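Local structure of uncharacterized aldehyde dehydrogenase AldY (Bacillus subtilis, 4DNG) at residues L46-W60 against P166-P178. The protein probably oxidises aldehydes to carboxylates with NAD+ as cofactor and may help protect the cell against stress from ethanol and related compounds. Residues are numbered along the deposited sequence; the frame is centred on the assembly and turned at random.
Sequences LEDAFDIAQKAQKEW and PAIALGNSVVHKP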
ATOM      1  N   LEU A  46     -23.177   7.920  -9.786  1.00 63.95           N
ATOM      2  CA  LEU A  46     -21.822   7.436  -9.474  1.00 68.30           C
ATOM      3  C   LEU A  46     -21.844   5.948  -9.197  1.00 69.30           C
ATOM      4  O   LEU A  46     -21.050   5.200  -9.764  1.00 72.93           O
ATOM      5  CB  LEU A  46     -21.198   8.204  -8.291  1.00 67.14           C
ATOM      6  CG  LEU A  46     -19.763   7.905  -7.829  1.00 61.11           C
ATOM      7  CD1 LEU A  46     -18.741   8.161  -8.929  1.00 64.37           C
ATOM      8  CD2 LEU A  46     -19.424   8.705  -6.574  1.00 53.20           C
ATOM      9  N   GLU A  47     -22.769   5.515  -8.343  1.00 71.10           N
ATOM     10  CA  GLU A  47     -22.943   4.079  -8.095  1.00 67.14           C
ATOM     11  C   GLU A  47     -23.257   3.298  -9.376  1.00 64.35           C
ATOM     12  O   GLU A  47     -22.670   2.247  -9.584  1.00 69.57           O
ATOM     13  CB  GLU A  47     -23.970   3.805  -7.005  1.00 63.92           C
ATOM     14  CG  GLU A  47     -23.575   4.342  -5.640  1.00 70.20           C
ATOM     15  CD  GLU A  47     -24.773   4.797  -4.812  1.00 85.80           C
ATOM     16  OE1 GLU A  47     -25.862   4.991  -5.389  1.00101.18           O
ATOM     17  OE2 GLU A  47     -24.637   4.978  -3.587  1.00 84.11           O
ATOM     18  N   ASP A  48     -24.146   3.796 -10.242  1.00 62.16           N
ATOM     19  CA  ASP A  48     -24.313   3.156 -11.561  1.00 66.93           C
ATOM     20  C   ASP A  48     -22.951   3.007 -12.268  1.00 69.38           C
ATOM     21  O   ASP A  48     -22.600   1.923 -12.751  1.00 70.54           O
ATOM     22  CB  ASP A  48     -25.262   3.937 -12.467  1.00 74.38           C
ATOM     23  CG  ASP A  48     -26.700   3.937 -11.976  1.00 87.54           C
ATOM     24  OD1 ASP A  48     -27.045   3.166 -11.051  1.00 89.63           O
ATOM     25  OD2 ASP A  48     -27.487   4.729 -12.535  1.00 96.89           O
ATOM     26  N   ALA A  49     -22.186   4.099 -12.291  1.00 63.67           N
ATOM     27  CA  ALA A  49     -20.905   4.166 -12.984  1.00 60.35           C
ATOM     28  C   ALA A  49     -19.895   3.147 -12.466  1.00 62.87           C
ATOM     29  O   ALA A  49     -19.252   2.453 -13.255  1.00 69.52           O
ATOM     30  CB  ALA A  49     -20.348   5.574 -12.902  1.00 56.55           C
ATOM     31  N   PHE A  50     -19.750   3.053 -11.147  1.00 58.87           N
ATOM     32  CA  PHE A  50     -18.959   1.972 -10.568  1.00 61.76           C
ATOM     33  C   PHE A  50     -19.472   0.571 -10.980  1.00 63.21           C
ATOM     34  O   PHE A  50     -18.676  -0.280 -11.375  1.00 63.39           O
ATOM     35  CB  PHE A  50     -18.864   2.120  -9.045  1.00 60.73           C
ATOM     36  CG  PHE A  50     -17.773   3.069  -8.600  1.00 54.54           C
ATOM     37  CD1 PHE A  50     -16.449   2.848  -8.972  1.00 50.71           C
ATOM     38  CD2 PHE A  50     -18.070   4.187  -7.815  1.00 52.11           C
ATOM     39  CE1 PHE A  50     -15.432   3.705  -8.568  1.00 54.18           C
ATOM     40  CE2 PHE A  50     -17.057   5.056  -7.423  1.00 53.37           C
ATOM     41  CZ  PHE A  50     -15.727   4.812  -7.794  1.00 51.36           C
ATOM     42  N   ASP A  51     -20.791   0.363 -10.892  1.00 63.10           N
ATOM     43  CA  ASP A  51     -21.450  -0.881 -11.302  0.50 68.65           C
ATOM     44  C   ASP A  51     -21.114  -1.183 -12.781  1.00 74.65           C
ATOM     45  O   ASP A  51     -20.669  -2.295 -13.122  1.00 77.80           O
ATOM     46  CB  ASP A  51     -22.962  -0.737 -11.017  0.50 73.03           C
ATOM     47  CG  ASP A  51     -23.825  -1.809 -11.674  0.50 76.26           C
ATOM     48  OD1 ASP A  51     -23.325  -2.910 -11.995  0.50 79.83           O
ATOM     49  OD2 ASP A  51     -25.037  -1.535 -11.849  0.50 70.99           O
ATOM     50  N   ILE A  52     -21.300  -0.178 -13.644  1.00 64.06           N
ATOM     51  CA  ILE A  52     -20.973  -0.278 -15.056  1.00 64.47           C
ATOM     52  C   ILE A  52     -19.480  -0.531 -15.335  1.00 70.78           C
ATOM     53  O   ILE A  52     -19.130  -1.300 -16.240  1.00 74.10           O
ATOM     54  CB  ILE A  52     -21.429   0.988 -15.795  1.00 67.22           C
ATOM     55  CG1 ILE A  52     -22.946   0.970 -15.989  1.00 69.41           C
ATOM     56  CG2 ILE A  52     -20.731   1.100 -17.137  1.00 75.54           C
ATOM     57  CD1 ILE A  52     -23.535   2.333 -16.309  1.00 80.35           C
ATOM     58  N   ALA A  53     -18.604   0.124 -14.571  1.00 64.70           N
ATOM     59  CA  ALA A  53     -17.169  -0.083 -14.720  1.00 63.37           C
ATOM     60  C   ALA A  53     -16.738  -1.521 -14.355  1.00 70.39           C
ATOM     61  O   ALA A  53     -15.852  -2.110 -15.015  1.00 65.90           O
ATOM     62  CB  ALA A  53     -16.395   0.955 -13.918  1.00 57.17           C
ATOM     63  N   GLN A  54     -17.376  -2.087 -13.326  1.00 70.22           N
ATOM     64  CA  GLN A  54     -17.101  -3.468 -12.914  1.00 70.00           C
ATOM     65  C   GLN A  54     -17.441  -4.482 -14.004  1.00 68.14           C
ATOM     66  O   GLN A  54     -16.683  -5.438 -14.242  1.00 63.57           O
ATOM     67  CB  GLN A  54     -17.846  -3.826 -11.634  1.00 68.96           C
ATOM     68  CG  GLN A  54     -17.485  -5.200 -11.093  1.00 69.78           C
ATOM     69  CD  GLN A  54     -17.958  -5.389  -9.665  1.00 73.38           C
ATOM     70  OE1 GLN A  54     -17.148  -5.628  -8.754  1.00 70.06           O
ATOM     71  NE2 GLN A  54     -19.273  -5.268  -9.454  1.00 68.71           N
ATOM     72  N   LYS A  55     -18.582  -4.276 -14.655  1.00 73.83           N
ATOM     73  CA  LYS A  55     -18.979  -5.159 -15.742  1.00 80.43           C
ATOM     74  C   LYS A  55     -17.941  -5.067 -16.865  1.00 79.30           C
ATOM     75  O   LYS A  55     -17.291  -6.068 -17.197  1.00 84.39           O
ATOM     76  CB  LYS A  55     -20.400  -4.859 -16.245  1.00 84.30           C
ATOM     77  CG  LYS A  55     -20.789  -5.720 -17.447  1.00104.14           C
ATOM     78  CD  LYS A  55     -22.279  -5.704 -17.744  1.00106.05           C
ATOM     79  CE  LYS A  55     -22.677  -7.009 -18.406  1.00107.88           C
ATOM     80  NZ  LYS A  55     -24.143  -7.259 -18.304  1.00114.74           N
ATOM     81  N   ALA A  56     -17.742  -3.854 -17.389  1.00 74.90           N
ATOM     82  CA  ALA A  56     -16.865  -3.642 -18.547  1.00 70.12           C
ATOM     83  C   ALA A  56     -15.446  -4.176 -18.350  1.00 76.13           C
ATOM     84  O   ALA A  56     -14.823  -4.661 -19.299  1.00 80.23           O
ATOM     85  CB  ALA A  56     -16.846  -2.184 -18.946  1.00 60.06           C
ATOM     86  N   GLN A  57     -14.968  -4.120 -17.111  1.00 74.70           N
ATOM     87  CA  GLN A  57     -13.632  -4.590 -16.765  1.00 70.65           C
ATOM     88  C   GLN A  57     -13.479  -6.101 -16.950  1.00 72.54           C
ATOM     89  O   GLN A  57     -12.430  -6.566 -17.398  1.00 75.65           O
ATOM     90  CB  GLN A  57     -13.257  -4.130 -15.345  1.00 61.68           C
ATOM     91  CG  GLN A  57     -11.788  -4.271 -15.002  1.00 60.03           C
ATOM     92  CD  GLN A  57     -11.429  -5.692 -14.603  1.00 70.46           C
ATOM     93  OE1 GLN A  57     -12.226  -6.398 -13.966  1.00 72.25           O
ATOM     94  NE2 GLN A  57     -10.229  -6.130 -14.986  1.00 72.63           N
ATOM     95  N   LYS A  58     -14.516  -6.872 -16.643  1.00 75.28           N
ATOM     96  CA  LYS A  58     -14.445  -8.327 -16.874  1.00 79.09           C
ATOM     97  C   LYS A  58     -14.172  -8.645 -18.348  1.00 81.79           C
ATOM     98  O   LYS A  58     -13.423  -9.568 -18.667  1.00 82.14           O
ATOM     99  CB  LYS A  58     -15.721  -9.043 -16.418  1.00 79.33           C
ATOM    100  CG  LYS A  58     -16.086  -8.872 -14.948  1.00 78.44           C
ATOM    101  CD  LYS A  58     -15.058  -9.477 -13.992  1.00 80.10           C
ATOM    102  CE  LYS A  58     -15.679  -9.736 -12.624  1.00 77.04           C
ATOM    103  NZ  LYS A  58     -14.796  -9.288 -11.508  1.00 77.98           N
ATOM    104  N   GLU A  59     -14.776  -7.860 -19.236  1.00 79.79           N
ATOM    105  CA  GLU A  59     -14.587  -8.006 -20.681  1.00 77.82           C
ATOM    106  C   GLU A  59     -13.289  -7.377 -21.186  1.00 77.48           C
ATOM    107  O   GLU A  59     -12.648  -7.910 -22.094  1.00 81.74           O
ATOM    108  CB  GLU A  59     -15.778  -7.395 -21.423  1.00 82.57           C
ATOM    109  CG  GLU A  59     -17.121  -7.926 -20.931  1.00 88.99           C
ATOM    110  CD  GLU A  59     -17.274  -9.413 -21.206  1.00 88.12           C
ATOM    111  OE1 GLU A  59     -17.299  -9.757 -22.411  1.00 83.88           O
ATOM    112  OE2 GLU A  59     -17.351 -10.218 -20.232  1.00 83.35           O
ATOM    113  N   TRP A  60     -12.905  -6.249 -20.592  1.00 75.86           N
ATOM    114  CA  TRP A  60     -11.694  -5.528 -20.996  1.00 78.37           C
ATOM    115  C   TRP A  60     -10.453  -6.298 -20.633  1.00 80.69           C
ATOM    116  O   TRP A  60      -9.431  -6.221 -21.333  1.00 79.46           O
ATOM    117  CB  TRP A  60     -11.688  -4.122 -20.401  1.00 70.59           C
ATOM    118  CG  TRP A  60     -10.595  -3.220 -20.911  1.00 70.19           C
ATOM    119  CD1 TRP A  60      -9.653  -2.524 -20.155  1.00 65.84           C
ATOM    120  CD2 TRP A  60     -10.286  -2.878 -22.313  1.00 70.81           C
ATOM    121  NE1 TRP A  60      -8.819  -1.804 -20.961  1.00 62.24           N
ATOM    122  CE2 TRP A  60      -9.138  -1.971 -22.264  1.00 65.17           C
ATOM    123  CE3 TRP A  60     -10.826  -3.224 -23.558  1.00 70.27           C
ATOM    124  CZ2 TRP A  60      -8.567  -1.441 -23.421  1.00 70.82           C
ATOM    125  CZ3 TRP A  60     -10.251  -2.677 -24.714  1.00 67.06           C
ATOM    126  CH2 TRP A  60      -9.143  -1.809 -24.649  1.00 71.10           C
ATOM    127  N   PRO A 166      -2.214   4.147 -17.513  1.00 64.08           N
ATOM    128  CA  PRO A 166      -1.806   2.827 -16.998  1.00 63.63           C
ATOM    129  C   PRO A 166      -2.988   1.914 -16.642  1.00 68.05           C
ATOM    130  O   PRO A 166      -2.972   0.723 -16.956  1.00 74.86           O
ATOM    131  CB  PRO A 166      -1.006   3.162 -15.738  1.00 65.49           C
ATOM    132  CG  PRO A 166      -1.156   4.639 -15.522  1.00 66.74           C
ATOM    133  CD  PRO A 166      -1.492   5.242 -16.848  1.00 61.55           C
ATOM    134  N   ALA A 167      -4.012   2.471 -16.006  1.00 67.52           N
ATOM    135  CA  ALA A 167      -5.201   1.703 -15.671  1.00 67.10           C
ATOM    136  C   ALA A 167      -5.737   0.959 -16.889  1.00 73.78           C
ATOM    137  O   ALA A 167      -5.878  -0.270 -16.881  1.00 68.19           O
ATOM    138  CB  ALA A 167      -6.274   2.615 -15.115  1.00 60.62           C
ATOM    139  N   ILE A 168      -6.042   1.721 -17.933  1.00 70.07           N
ATOM    140  CA  ILE A 168      -6.582   1.149 -19.151  1.00 73.14           C
ATOM    141  C   ILE A 168      -5.576   0.218 -19.861  1.00 68.48           C
ATOM    142  O   ILE A 168      -5.955  -0.833 -20.372  1.00 69.55           O
ATOM    143  CB  ILE A 168      -7.115   2.258 -20.081  1.00 70.72           C
ATOM    144  CG1 ILE A 168      -8.416   2.814 -19.489  1.00 64.68           C
ATOM    145  CG2 ILE A 168      -7.291   1.739 -21.508  1.00 66.04           C
ATOM    146  CD1 ILE A 168      -8.792   4.182 -20.014  1.00 71.31           C
ATOM    147  N   ALA A 169      -4.301   0.589 -19.858  1.00 66.63           N
ATOM    148  CA  ALA A 169      -3.256  -0.237 -20.453  1.00 69.57           C
ATOM    149  C   ALA A 169      -3.229  -1.639 -19.870  1.00 75.49           C
ATOM    150  O   ALA A 169      -2.953  -2.609 -20.578  1.00 84.07           O
ATOM    151  CB  ALA A 169      -1.905   0.418 -20.255  1.00 71.43           C
ATOM    152  N   LEU A 170      -3.521  -1.742 -18.575  1.00 69.46           N
ATOM    153  CA  LEU A 170      -3.338  -2.993 -17.855  1.00 65.18           C
ATOM    154  C   LEU A 170      -4.665  -3.674 -17.545  1.00 66.55           C
ATOM    155  O   LEU A 170      -4.799  -4.429 -16.568  1.00 70.90           O
ATOM    156  CB  LEU A 170      -2.485  -2.746 -16.601  1.00 62.53           C
ATOM    157  CG  LEU A 170      -1.066  -2.249 -16.941  1.00 60.97           C
ATOM    158  CD1 LEU A 170      -0.412  -1.540 -15.773  1.00 57.02           C
ATOM    159  CD2 LEU A 170      -0.197  -3.403 -17.428  1.00 62.38           C
ATOM    160  N   GLY A 171      -5.651  -3.390 -18.386  1.00 64.10           N
ATOM    161  CA  GLY A 171      -6.913  -4.116 -18.379  1.00 65.80           C
ATOM    162  C   GLY A 171      -7.877  -3.723 -17.291  1.00 66.51           C
ATOM    163  O   GLY A 171      -8.820  -4.459 -16.999  1.00 72.63           O
ATOM    164  N   ASN A 172      -7.650  -2.572 -16.677  1.00 65.68           N
ATOM    165  CA  ASN A 172      -8.587  -2.077 -15.675  1.00 71.47           C
ATOM    166  C   ASN A 172      -9.651  -1.194 -16.311  1.00 64.33           C
ATOM    167  O   ASN A 172      -9.552  -0.830 -17.480  1.00 67.43           O
ATOM    168  CB  ASN A 172      -7.848  -1.298 -14.587  1.00 71.45           C
ATOM    169  CG  ASN A 172      -6.720  -2.090 -13.980  1.00 65.11           C
ATOM    170  OD1 ASN A 172      -6.960  -3.064 -13.252  1.00 63.08           O
ATOM    171  ND2 ASN A 172      -5.473  -1.681 -14.274  1.00 55.01           N
ATOM    172  N   SER A 173     -10.675  -0.880 -15.535  1.00 60.08           N
ATOM    173  CA  SER A 173     -11.634   0.148 -15.888  1.00 57.81           C
ATOM    174  C   SER A 173     -11.477   1.265 -14.869  1.00 57.49           C
ATOM    175  O   SER A 173     -10.733   1.116 -13.892  1.00 61.58           O
ATOM    176  CB  SER A 173     -13.044  -0.403 -15.824  1.00 56.59           C
ATOM    177  OG  SER A 173     -13.416  -0.596 -14.465  1.00 64.02           O
ATOM    178  N   VAL A 174     -12.187   2.373 -15.069  1.00 55.70           N
ATOM    179  CA  VAL A 174     -11.865   3.611 -14.349  1.00 54.39           C
ATOM    180  C   VAL A 174     -13.119   4.442 -14.181  1.00 56.59           C
ATOM    181  O   VAL A 174     -13.848   4.710 -15.147  1.00 58.48           O
ATOM    182  CB  VAL A 174     -10.810   4.457 -15.123  1.00 54.07           C
ATOM    183  CG1 VAL A 174     -10.402   5.736 -14.369  1.00 49.93           C
ATOM    184  CG2 VAL A 174      -9.581   3.619 -15.433  1.00 55.32           C
ATOM    185  N   VAL A 175     -13.367   4.851 -12.945  1.00 52.44           N
ATOM    186  CA  VAL A 175     -14.300   5.915 -12.693  1.00 54.78           C
ATOM    187  C   VAL A 175     -13.512   7.123 -12.222  1.00 58.88           C
ATOM    188  O   VAL A 175     -12.802   7.065 -11.197  1.00 56.50           O
ATOM    189  CB  VAL A 175     -15.319   5.496 -11.656  1.00 61.35           C
ATOM    190  CG1 VAL A 175     -16.203   6.687 -11.257  1.00 58.60           C
ATOM    191  CG2 VAL A 175     -16.117   4.328 -12.201  1.00 56.90           C
ATOM    192  N   HIS A 176     -13.641   8.210 -12.982  1.00 57.84           N
ATOM    193  CA  HIS A 176     -12.765   9.375 -12.834  1.00 52.66           C
ATOM    194  C   HIS A 176     -13.528  10.637 -12.539  1.00 61.20           C
ATOM    195  O   HIS A 176     -14.532  10.934 -13.218  1.00 62.71           O
ATOM    196  CB  HIS A 176     -11.972   9.562 -14.108  1.00 50.22           C
ATOM    197  CG  HIS A 176     -10.989  10.691 -14.033  1.00 55.22           C
ATOM    198  ND1 HIS A 176     -10.019  10.741 -13.100  1.00 56.69           N
ATOM    199  CD2 HIS A 176     -10.849  11.838 -14.807  1.00 49.29           C
ATOM    200  CE1 HIS A 176      -9.315  11.865 -13.249  1.00 48.15           C
ATOM    201  NE2 HIS A 176      -9.819  12.529 -14.304  1.00 48.01           N
ATOM    202  N   LYS A 177     -13.060  11.384 -11.530  1.00 56.12           N
ATOM    203  CA  LYS A 177     -13.687  12.636 -11.113  1.00 61.69           C
ATOM    204  C   LYS A 177     -12.718  13.819 -11.034  1.00 59.71           C
ATOM    205  O   LYS A 177     -11.925  13.904 -10.090  1.00 56.90           O
ATOM    206  CB  LYS A 177     -14.390  12.493  -9.762  1.00 63.30           C
ATOM    207  CG  LYS A 177     -15.163  13.760  -9.387  1.00 57.97           C
ATOM    208  CD  LYS A 177     -15.369  13.870  -7.888  1.00 61.65           C
ATOM    209  CE  LYS A 177     -15.853  15.264  -7.516  1.00 65.75           C
ATOM    210  NZ  LYS A 177     -14.774  16.275  -7.717  1.00 69.12           N
ATOM    211  N   PRO A 178     -12.782  14.740 -12.021  1.00 55.95           N
ATOM    212  CA  PRO A 178     -11.930  15.922 -11.976  1.00 46.64           C
ATOM    213  C   PRO A 178     -12.559  16.937 -11.082  1.00 47.73           C
ATOM    214  O   PRO A 178     -13.694  16.790 -10.693  1.00 51.36           O
ATOM    215  CB  PRO A 178     -11.974  16.451 -13.427  1.00 51.66           C
ATOM    216  CG  PRO A 178     -13.270  15.953 -13.986  1.00 55.92           C
ATOM    217  CD  PRO A 178     -13.481  14.610 -13.323  1.00 59.85           C
TER
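V175 lies across the ring of F50 and is the centre of the apolar part of the contact, touching L46, A49, F50 and A53. The valine's CB stands 4.0 Å from the centroid of the F50 ring, off-centre, in a CH-pi contact. Beta-branching suits it to this place, giving two methyls that part from there: with CG1 anti to the backbone N (chi1 173°), that branch reaches CD1 of L46 at 3.7 Å, while CG2 touches both CD1 of F50 and CB of A53. The small alanines A49 and A53 suit this face of the helix because they let the strand come near, 7.7 Å between axes. Helix 46-60 runs roughly antiparallel to strand 173-177 and packs on part of one face of a mixed sheet, over that strand, which pairs in parallel with strands 135-150 and 204-206, an alpha/beta layering as in the NAD-binding domain of aldehyde dehydrogenases. S173 and V175 face the helix; V174 and H176 point away from it.

Polar bonds take over toward the helix C-terminus. The short S173 fits its OG close to A53 O, a weak hydrogen bond of 2.9 Å to a carbonyl already engaged by Q57 N. Q57, flexible enough to bend at chi2 (-81°), lays CG beside S173 N and brings NE2 within 3.0 Å of G171 O, near its amide plane. W60 combines a donor with a broad apolar ring: NE1 donates to I168 O at 3.1 Å, on a lone pair in the carbonyl plane, and CZ2 packs on I168 CG2. That carbonyl also accepts from G171 N in a Schellman motif ending helix 156-169; glycine suits the positive phi of its C-prime position. N172 turns away, ND2 bonding A167 O and F468 O while OD1 accepts from G145 N.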